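Local structure of BH1974 protein (Bacillus halodurans, 3ON5) at residues I321-Q324 against E328-I331; V221-V226 against A335-L340; T40-E45 against L190-I195. The protein belongs to the XdhC/CoxI family and probably serves xanthine dehydrogenase, with a Rossmann domain in its C-terminal part, its exact role being unsettled. All coordinates share one frame; numbering follows the deposited sequence.

Overall arrangement
Along the chain interaction 3 comes first: it joins strand 36-46 to strand 191-196, from different antiparallel sheets. Interactions 1 and 2 follow, both in the XdhC Rossmann domain and both built on helix 326-343. Interaction 2 ties the second half of that helix to residues 221-226, the end of helix 211-221 and the start of strand 223-229; interaction 1, whose segments fall between those two in sequence, secures the helix's first turn. Their centres are about 15 Å apart, and both border the second subunit. Interaction 3 lies about 25 Å from interaction 2 and 37 Å from interaction 1, centre to centre, and packs the sheet of the N-terminal part against that of the central part.

Interaction 1: residues I321-Q324 against E328-I331; sequences IDAQ and EIAI
Glu328, in the first turn of helix 326-343, turns its side chain back along Ala323 and Gln324 of the loop that leads into the helix. Its CB begins the contact against a methyl group, 3.7 Å from Ala323 CB, and also passes the Gln324 carbonyl, with Glu328 CB 3.5 Å from Gln324 O. CG lies anti to the carbonyl carbon of Glu328 (chi1 -69°) and stays beside the same Gln324 O; from there the chain runs on extended, carrying CD and the carboxylate along the Gln324 backbone. At the tip OE1 accepts the Gln324 amide, N to OE1 3.0 Å, with an angle of 161° at the hydrogen. The N-H does not come in the carboxylate plane but from above it, 56° out. OE2 turns to Arg342 of the second subunit in a salt bridge, so the buried carboxylate is shared between the loop's amide and the arginine of the second subunit, which probably helps to keep it ionised. Helix 326-343 is the last helix of the chain and follows the edge strand 313-314 of the parallel sheet in the XdhC Rossmann domain; its Ala330 faces Pro213, Leu214 and Phe217 of helix 211-221, and its Ile331 meets Ile331 of the second subunit. On the loop side Ala323 points its methyl at the helix backbone, with CB 3.7 Å from Glu328 C, and continues onto the next residue, where Ala323 CB lies 4.1 Å from Ile329 CG1. Ile321 adds a looser touch, its CD1 4.4 Å from Glu328 O. Gln324, by contrast, directs its side chain away from the helix; CB alone brushes the carboxylate, 4.1 Å from Glu328 OE1, and Gln324 also packs on Arg342 of the second subunit.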
loop_
_atom_site.group_PDB
_atom_site.type_symbol
_atom_site.label_atom_id
_atom_site.label_comp_id
_atom_site.label_asym_id
_atom_site.label_seq_id
_atom_site.Cartn_x
_atom_site.Cartn_y
_atom_site.Cartn_z
ATOM N N ILE A 321 -14.767 35.023 -1.858
ATOM C CA ILE A 321 -14.326 34.299 -0.670
ATOM C C ILE A 321 -13.023 34.957 -0.192
ATOM O O ILE A 321 -12.329 34.395 0.652
ATOM C CB ILE A 321 -14.189 32.767 -0.932
ATOM C CG1 ILE A 321 -13.023 32.429 -1.907
ATOM C CG2 ILE A 321 -15.534 32.181 -1.383
ATOM C CD1 ILE A 321 -12.753 30.961 -2.233
ATOM N N ASP A 322 -12.719 36.175 -0.716
ATOM C CA ASP A 322 -11.539 37.000 -0.395
ATOM C C ASP A 322 -10.246 36.161 -0.561
ATOM O O ASP A 322 -9.317 36.256 0.252
ATOM C CB ASP A 322 -11.650 37.603 1.038
ATOM C CG ASP A 322 -10.562 38.593 1.452
ATOM O OD1 ASP A 322 -10.010 39.294 0.557
ATOM O OD2 ASP A 322 -10.293 38.703 2.677
ATOM N N ALA A 323 -10.201 35.352 -1.640
ATOM C CA ALA A 323 -9.094 34.475 -1.999
ATOM C C ALA A 323 -7.795 35.254 -2.196
ATOM O O ALA A 323 -7.826 36.375 -2.713
ATOM C CB ALA A 323 -9.441 33.730 -3.271
ATOM N N GLN A 324 -6.660 34.674 -1.761
ATOM C CA GLN A 324 -5.330 35.272 -1.918
ATOM C C GLN A 324 -4.351 34.240 -2.469
ATOM O O GLN A 324 -4.229 33.148 -1.910
ATOM C CB GLN A 324 -4.816 35.852 -0.597
ATOM C CG GLN A 324 -5.508 37.155 -0.191
ATOM C CD GLN A 324 -5.121 37.594 1.194
ATOM O OE1 GLN A 324 -4.003 37.347 1.668
ATOM N NE2 GLN A 324 -6.045 38.259 1.875
ATOM N N GLU A 328 -5.807 29.719 -4.143
ATOM C CA GLU A 328 -7.109 30.090 -3.603
ATOM C C GLU A 328 -8.008 30.674 -4.694
ATOM O O GLU A 328 -9.183 30.321 -4.741
ATOM C CB GLU A 328 -6.960 31.086 -2.445
ATOM C CG GLU A 328 -6.329 30.462 -1.206
ATOM C CD GLU A 328 -6.043 31.382 -0.035
ATOM O OE1 GLU A 328 -6.794 32.366 0.176
ATOM O OE2 GLU A 328 -5.061 31.098 0.688
ATOM N N ILE A 329 -7.454 31.535 -5.590
ATOM C CA ILE A 329 -8.191 32.176 -6.690
ATOM C C ILE A 329 -8.718 31.085 -7.623
ATOM O O ILE A 329 -9.875 31.152 -8.036
ATOM C CB ILE A 329 -7.319 33.225 -7.431
ATOM C CG1 ILE A 329 -6.991 34.412 -6.495
ATOM C CG2 ILE A 329 -8.034 33.759 -8.678
ATOM C CD1 ILE A 329 -5.947 35.371 -6.984
ATOM N N ALA A 330 -7.897 30.050 -7.883
ATOM C CA ALA A 330 -8.258 28.894 -8.711
ATOM C C ALA A 330 -9.470 28.157 -8.123
ATOM O O ALA A 330 -10.370 27.818 -8.892
ATOM C CB ALA A 330 -7.080 27.952 -8.841
ATOM N N ILE A 331 -9.529 27.965 -6.772
ATOM C CA ILE A 331 -10.661 27.315 -6.097
ATOM C C ILE A 331 -11.898 28.157 -6.315
ATOM O O ILE A 331 -12.939 27.623 -6.688
ATOM C CB ILE A 331 -10.402 27.068 -4.579
ATOM C CG1 ILE A 331 -9.376 25.936 -4.322
ATOM C CG2 ILE A 331 -11.698 26.806 -3.812
ATOM C CD1 ILE A 331 -9.785 24.489 -4.579
#

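Interaction 2: residues V221-V226 against A335-L340; sequences VGFYTV and AQLIQL
Phe223 and Leu337 make the tightly packed half of this contact, with the tip of the aromatic ring against the base and one branch of the leucine. Phe223 CZ is 3.7 Å from Leu337 CB and 3.9 Å from Leu337 CD1, and CE2 of the ring follows at 4.0 Å from the same CD1. The leucine meets the ring obliquely. Because Phe223 CG stands anti to its own carbonyl carbon (chi1 -74°), the ring extends from the strand toward helix 326-343. Both residues are buried, and both also touch Leu202 of strand 200-205, while Ala218 of helix 211-221 adds to the packing on Phe223. The setting is the beta-alpha-beta crossover of the XdhC Rossmann domain: strand 200-205 leads through helix 211-221 into strand 223-229, its parallel neighbour in the sheet. Between that helix and the second strand Gly222 forms a Schellman motif, with positive phi; any CB there would collide with the Val221 carbonyl oxygen, reason enough for a glycine at this position. The looser half lies just before this turn, where Val221 is partly exposed. Its CG1, anti to the backbone N (chi1 161°), is 3.9 Å from Ile338 CG1, and the second methyl, Val221 CG2, is 4.0 Å from Ile338 CD1. Here branched chains meet only through methyl and methylene groups, and no hydrogen bond crosses anywhere in the contact. The closest pair of CA atoms, those of Val221 and Ile338, is 8.4 Å apart. The looser side is bordered by the second subunit, whose Ile331 packs on Val221 and whose Glu328 packs on Ile338. Elsewhere on helix 326-343, Gln336 OE1 accepts hydrogen bonds from Gly318 N and Tyr290 OH.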
loop_
_atom_site.group_PDB
_atom_site.type_symbol
_atom_site.label_atom_id
_atom_site.label_comp_id
_atom_site.label_asym_id
_atom_site.label_seq_id
_atom_site.Cartn_x
_atom_site.Cartn_y
_atom_site.Cartn_z
ATOM N N VAL A 221 -12.271 18.295 -11.655
ATOM C CA VAL A 221 -13.722 18.459 -11.558
ATOM C C VAL A 221 -14.400 18.003 -12.883
ATOM O O VAL A 221 -15.605 17.743 -12.859
ATOM C CB VAL A 221 -14.084 19.921 -11.181
ATOM C CG1 VAL A 221 -15.529 20.277 -11.520
ATOM C CG2 VAL A 221 -13.783 20.177 -9.703
ATOM N N GLY A 222 -13.646 17.855 -13.981
ATOM C CA GLY A 222 -14.203 17.315 -15.218
ATOM C C GLY A 222 -14.248 18.174 -16.467
ATOM O O GLY A 222 -14.959 17.835 -17.428
ATOM N N PHE A 223 -13.476 19.268 -16.488
ATOM C CA PHE A 223 -13.421 20.118 -17.661
ATOM C C PHE A 223 -12.371 19.696 -18.648
ATOM O O PHE A 223 -11.292 19.214 -18.277
ATOM C CB PHE A 223 -13.127 21.560 -17.268
ATOM C CG PHE A 223 -14.262 22.316 -16.636
ATOM C CD1 PHE A 223 -15.215 22.958 -17.421
ATOM C CD2 PHE A 223 -14.331 22.463 -15.263
ATOM C CE1 PHE A 223 -16.250 23.685 -16.833
ATOM C CE2 PHE A 223 -15.366 23.193 -14.676
ATOM C CZ PHE A 223 -16.321 23.790 -15.460
ATOM N N TYR A 224 -12.674 19.926 -19.934
ATOM C CA TYR A 224 -11.707 19.814 -21.028
ATOM C C TYR A 224 -10.959 21.141 -21.013
ATOM O O TYR A 224 -11.601 22.181 -21.141
ATOM C CB TYR A 224 -12.384 19.486 -22.364
ATOM C CG TYR A 224 -11.408 19.256 -23.498
ATOM C CD1 TYR A 224 -10.929 17.983 -23.780
ATOM C CD2 TYR A 224 -11.003 20.309 -24.327
ATOM C CE1 TYR A 224 -10.072 17.756 -24.858
ATOM C CE2 TYR A 224 -10.131 20.098 -25.391
ATOM C CZ TYR A 224 -9.673 18.819 -25.653
ATOM O OH TYR A 224 -8.831 18.597 -26.700
ATOM N N THR A 225 -9.655 21.128 -20.713
ATOM C CA THR A 225 -8.913 22.370 -20.559
ATOM C C THR A 225 -7.999 22.642 -21.760
ATOM O O THR A 225 -7.241 21.773 -22.200
ATOM C CB THR A 225 -8.094 22.374 -19.259
ATOM O OG1 THR A 225 -7.319 21.184 -19.210
ATOM C CG2 THR A 225 -8.978 22.460 -18.004
ATOM N N VAL A 226 -8.109 23.886 -22.279
ATOM C CA VAL A 226 -7.296 24.445 -23.354
ATOM C C VAL A 226 -6.571 25.659 -22.767
ATOM O O VAL A 226 -7.210 26.580 -22.256
ATOM C CB VAL A 226 -8.087 24.791 -24.672
ATOM C CG1 VAL A 226 -7.204 25.507 -25.694
ATOM C CG2 VAL A 226 -8.710 23.544 -25.287
ATOM N N ALA A 335 -15.217 26.909 -8.165
ATOM C CA ALA A 335 -16.443 27.022 -7.354
ATOM C C ALA A 335 -17.539 27.756 -8.141
ATOM O O ALA A 335 -18.647 27.233 -8.284
ATOM C CB ALA A 335 -16.143 27.747 -6.054
ATOM N N GLN A 336 -17.187 28.913 -8.742
ATOM C CA GLN A 336 -18.081 29.709 -9.592
ATOM C C GLN A 336 -18.537 28.921 -10.813
ATOM O O GLN A 336 -19.697 29.021 -11.192
ATOM C CB GLN A 336 -17.383 30.996 -10.051
ATOM C CG GLN A 336 -18.316 32.018 -10.700
ATOM C CD GLN A 336 -17.593 33.306 -10.921
ATOM O OE1 GLN A 336 -16.591 33.366 -11.627
ATOM N NE2 GLN A 336 -18.045 34.359 -10.279
ATOM N N LEU A 337 -17.639 28.140 -11.419
ATOM C CA LEU A 337 -17.944 27.358 -12.603
ATOM C C LEU A 337 -18.937 26.257 -12.264
ATOM O O LEU A 337 -19.937 26.135 -12.970
ATOM C CB LEU A 337 -16.671 26.783 -13.231
ATOM C CG LEU A 337 -15.717 27.803 -13.855
ATOM C CD1 LEU A 337 -14.524 27.111 -14.441
ATOM C CD2 LEU A 337 -16.389 28.594 -14.947
ATOM N N ILE A 338 -18.709 25.521 -11.153
ATOM C CA ILE A 338 -19.591 24.460 -10.634
ATOM C C ILE A 338 -20.979 25.062 -10.337
ATOM O O ILE A 338 -21.993 24.538 -10.806
ATOM C CB ILE A 338 -18.969 23.778 -9.366
ATOM C CG1 ILE A 338 -17.693 23.006 -9.749
ATOM C CG2 ILE A 338 -19.981 22.840 -8.686
ATOM C CD1 ILE A 338 -16.770 22.558 -8.582
ATOM N N GLN A 339 -21.006 26.185 -9.596
ATOM C CA GLN A 339 -22.231 26.875 -9.231
ATOM C C GLN A 339 -23.092 27.189 -10.466
ATOM O O GLN A 339 -24.291 26.975 -10.415
ATOM C CB GLN A 339 -21.900 28.168 -8.483
ATOM C CG GLN A 339 -23.127 28.870 -7.923
ATOM C CD GLN A 339 -22.781 30.247 -7.441
ATOM O OE1 GLN A 339 -22.928 30.557 -6.253
ATOM N NE2 GLN A 339 -22.271 31.092 -8.350
ATOM N N LEU A 340 -22.484 27.650 -11.566
ATOM C CA LEU A 340 -23.212 28.017 -12.783
ATOM C C LEU A 340 -23.656 26.805 -13.590
ATOM O O LEU A 340 -24.706 26.876 -14.215
ATOM C CB LEU A 340 -22.375 28.929 -13.690
ATOM C CG LEU A 340 -21.928 30.248 -13.065
ATOM C CD1 LEU A 340 -20.961 30.962 -13.963
ATOM C CD2 LEU A 340 -23.118 31.145 -12.666
#

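Interaction 3: residues T40-E45 against L190-I195; sequences TIIHVE and LMFTHI
Strand 36-46 carries a classic beta bulge, where Ile42 and His43 both face Ser116, and Ile42 of this bulge meets Phe192 of strand 191-196. The two strands belong to different antiparallel sheets. Their axes pass 8.2 Å apart with 113° between their directions, and no hydrogen bond links the two segments; the Phe192 ring makes the join. Phe192 CG is anti to the backbone N, which sends the ring toward strand 36-46. The CG2 methyl of Ile42 sits over one face of that ring in a CH-pi contact, 4.1 Å from the Phe192 centroid and 20° off the normal. Ile42 has CG1 wedged between its backbone N and carbonyl carbon (chi1 60°), which turns CG2 onto the ring while the longer branch leads elsewhere. Closer to the backbone, Ile42 CA is 3.8 Å from Phe192 CD1, and the carbonyl of the preceding residue comes obliquely, Ile41 O at 3.9 Å from Phe192 CE1. At the far end of the ring, Thr40 CG2 is 3.8 Å from Phe192 CZ, again obliquely. With an alanine in place of Phe192, a gap would probably open between the two sheets, leaving the Ile42 methyl without its aromatic face and Thr40 CG2 without a partner across the contact. Strand 36-46 is the middle strand of its five-stranded sheet, hydrogen-bonded to strand 113-121 through Ser116 and Leu118, both of which also touch the Ile42 side chain. Strand 191-196 lies at the edge of its own sheet within the chain, next to strand 143-149, where Thr193 packs on Phe144 and Val146. Met55 of strand 55-59 touches both Thr40 and His194, and Leu149 of strand 143-149 reaches Ile42, so each sheet has a second strand at the interface.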
loop_
_atom_site.group_PDB
_atom_site.type_symbol
_atom_site.label_atom_id
_atom_site.label_comp_id
_atom_site.label_asym_id
_atom_site.label_seq_id
_atom_site.Cartn_x
_atom_site.Cartn_y
_atom_site.Cartn_z
ATOM N N THR A 40 -26.318 1.689 -11.479
ATOM C CA THR A 40 -26.873 2.999 -11.807
ATOM C C THR A 40 -28.011 3.309 -10.840
ATOM O O THR A 40 -28.888 2.465 -10.626
ATOM C CB THR A 40 -27.336 3.032 -13.281
ATOM O OG1 THR A 40 -26.273 2.595 -14.118
ATOM C CG2 THR A 40 -27.787 4.410 -13.737
ATOM N N ILE A 41 -27.990 4.521 -10.258
ATOM C CA ILE A 41 -29.071 4.978 -9.384
ATOM C C ILE A 41 -30.207 5.427 -10.303
ATOM O O ILE A 41 -30.117 6.499 -10.905
ATOM C CB ILE A 41 -28.638 6.075 -8.374
ATOM C CG1 ILE A 41 -27.470 5.612 -7.516
ATOM C CG2 ILE A 41 -29.804 6.423 -7.491
ATOM C CD1 ILE A 41 -26.919 6.706 -6.647
ATOM N N ILE A 42 -31.238 4.580 -10.442
ATOM C CA ILE A 42 -32.366 4.835 -11.340
ATOM C C ILE A 42 -33.500 5.563 -10.604
ATOM O O ILE A 42 -34.424 6.044 -11.271
ATOM C CB ILE A 42 -32.892 3.539 -12.001
ATOM C CG1 ILE A 42 -33.381 2.508 -10.941
ATOM C CG2 ILE A 42 -31.823 2.970 -12.946
ATOM C CD1 ILE A 42 -34.005 1.256 -11.473
ATOM N N HIS A 43 -33.446 5.643 -9.249
ATOM C CA HIS A 43 -34.446 6.369 -8.454
ATOM C C HIS A 43 -33.912 6.706 -7.062
ATOM O O HIS A 43 -33.148 5.930 -6.467
ATOM C CB HIS A 43 -35.754 5.588 -8.322
ATOM C CG HIS A 43 -36.897 6.433 -7.840
ATOM N ND1 HIS A 43 -37.419 7.462 -8.624
ATOM C CD2 HIS A 43 -37.625 6.345 -6.695
ATOM C CE1 HIS A 43 -38.413 7.983 -7.916
ATOM N NE2 HIS A 43 -38.585 7.336 -6.757
ATOM N N VAL A 44 -34.311 7.888 -6.558
ATOM C CA VAL A 44 -33.949 8.393 -5.235
ATOM C C VAL A 44 -35.186 8.975 -4.587
ATOM O O VAL A 44 -35.896 9.779 -5.199
ATOM C CB VAL A 44 -32.793 9.435 -5.262
ATOM C CG1 VAL A 44 -32.578 10.087 -3.901
ATOM C CG2 VAL A 44 -31.500 8.812 -5.713
ATOM N N GLU A 45 -35.428 8.570 -3.346
ATOM C CA GLU A 45 -36.487 9.082 -2.494
ATOM C C GLU A 45 -35.815 9.624 -1.235
ATOM O O GLU A 45 -35.106 8.882 -0.563
ATOM C CB GLU A 45 -37.534 7.997 -2.203
ATOM C CG GLU A 45 -38.341 7.581 -3.420
ATOM C CD GLU A 45 -39.276 6.392 -3.270
ATOM O OE1 GLU A 45 -39.011 5.514 -2.414
ATOM O OE2 GLU A 45 -40.254 6.315 -4.052
ATOM N N LEU A 190 -41.169 2.473 -15.044
ATOM C CA LEU A 190 -40.432 1.444 -15.777
ATOM C C LEU A 190 -39.528 2.038 -16.900
ATOM O O LEU A 190 -39.056 1.280 -17.747
ATOM C CB LEU A 190 -41.408 0.403 -16.388
ATOM C CG LEU A 190 -42.286 -0.427 -15.438
ATOM C CD1 LEU A 190 -43.049 -1.467 -16.206
ATOM C CD2 LEU A 190 -41.469 -1.148 -14.381
HETATM N N MSE A 191 -39.247 3.366 -16.866
HETATM C CA MSE A 191 -38.389 4.060 -17.820
HETATM C C MSE A 191 -37.318 4.870 -17.113
HETATM O O MSE A 191 -37.632 5.627 -16.189
HETATM C CB MSE A 191 -39.208 4.990 -18.724
HETATM C CG MSE A 191 -38.363 5.664 -19.821
HETATM SE SE MSE A 191 -39.177 7.225 -20.651
HETATM C CE MSE A 191 -39.025 8.447 -19.169
ATOM N N PHE A 192 -36.060 4.730 -17.577
ATOM C CA PHE A 192 -34.903 5.473 -17.110
ATOM C C PHE A 192 -34.188 6.081 -18.305
ATOM O O PHE A 192 -33.929 5.389 -19.289
ATOM C CB PHE A 192 -33.949 4.609 -16.272
ATOM C CG PHE A 192 -32.675 5.338 -15.917
ATOM C CD1 PHE A 192 -32.649 6.270 -14.884
ATOM C CD2 PHE A 192 -31.504 5.116 -16.639
ATOM C CE1 PHE A 192 -31.481 6.964 -14.582
ATOM C CE2 PHE A 192 -30.336 5.817 -16.337
ATOM C CZ PHE A 192 -30.333 6.732 -15.313
ATOM N N THR A 193 -33.862 7.375 -18.216
ATOM C CA THR A 193 -33.151 8.107 -19.258
ATOM C C THR A 193 -31.944 8.795 -18.663
ATOM O O THR A 193 -31.954 9.196 -17.497
ATOM C CB THR A 193 -34.061 9.122 -19.974
ATOM O OG1 THR A 193 -34.570 10.059 -19.021
ATOM C CG2 THR A 193 -35.196 8.459 -20.748
ATOM N N HIS A 194 -30.902 8.935 -19.478
ATOM C CA HIS A 194 -29.647 9.566 -19.127
ATOM C C HIS A 194 -28.957 10.062 -20.375
ATOM O O HIS A 194 -28.884 9.337 -21.364
ATOM C CB HIS A 194 -28.755 8.576 -18.367
ATOM C CG HIS A 194 -27.441 9.154 -17.969
ATOM N ND1 HIS A 194 -27.278 9.808 -16.757
ATOM C CD2 HIS A 194 -26.275 9.183 -18.647
ATOM C CE1 HIS A 194 -26.018 10.204 -16.735
ATOM N NE2 HIS A 194 -25.373 9.846 -17.849
ATOM N N ILE A 195 -28.412 11.275 -20.324
ATOM C CA ILE A 195 -27.705 11.842 -21.462
ATOM C C ILE A 195 -26.230 11.753 -21.216
ATOM O O ILE A 195 -25.716 12.265 -20.216
ATOM C CB ILE A 195 -28.127 13.298 -21.783
ATOM C CG1 ILE A 195 -29.662 13.398 -21.961
ATOM C CG2 ILE A 195 -27.365 13.831 -23.018
ATOM C CD1 ILE A 195 -30.212 14.753 -22.151
#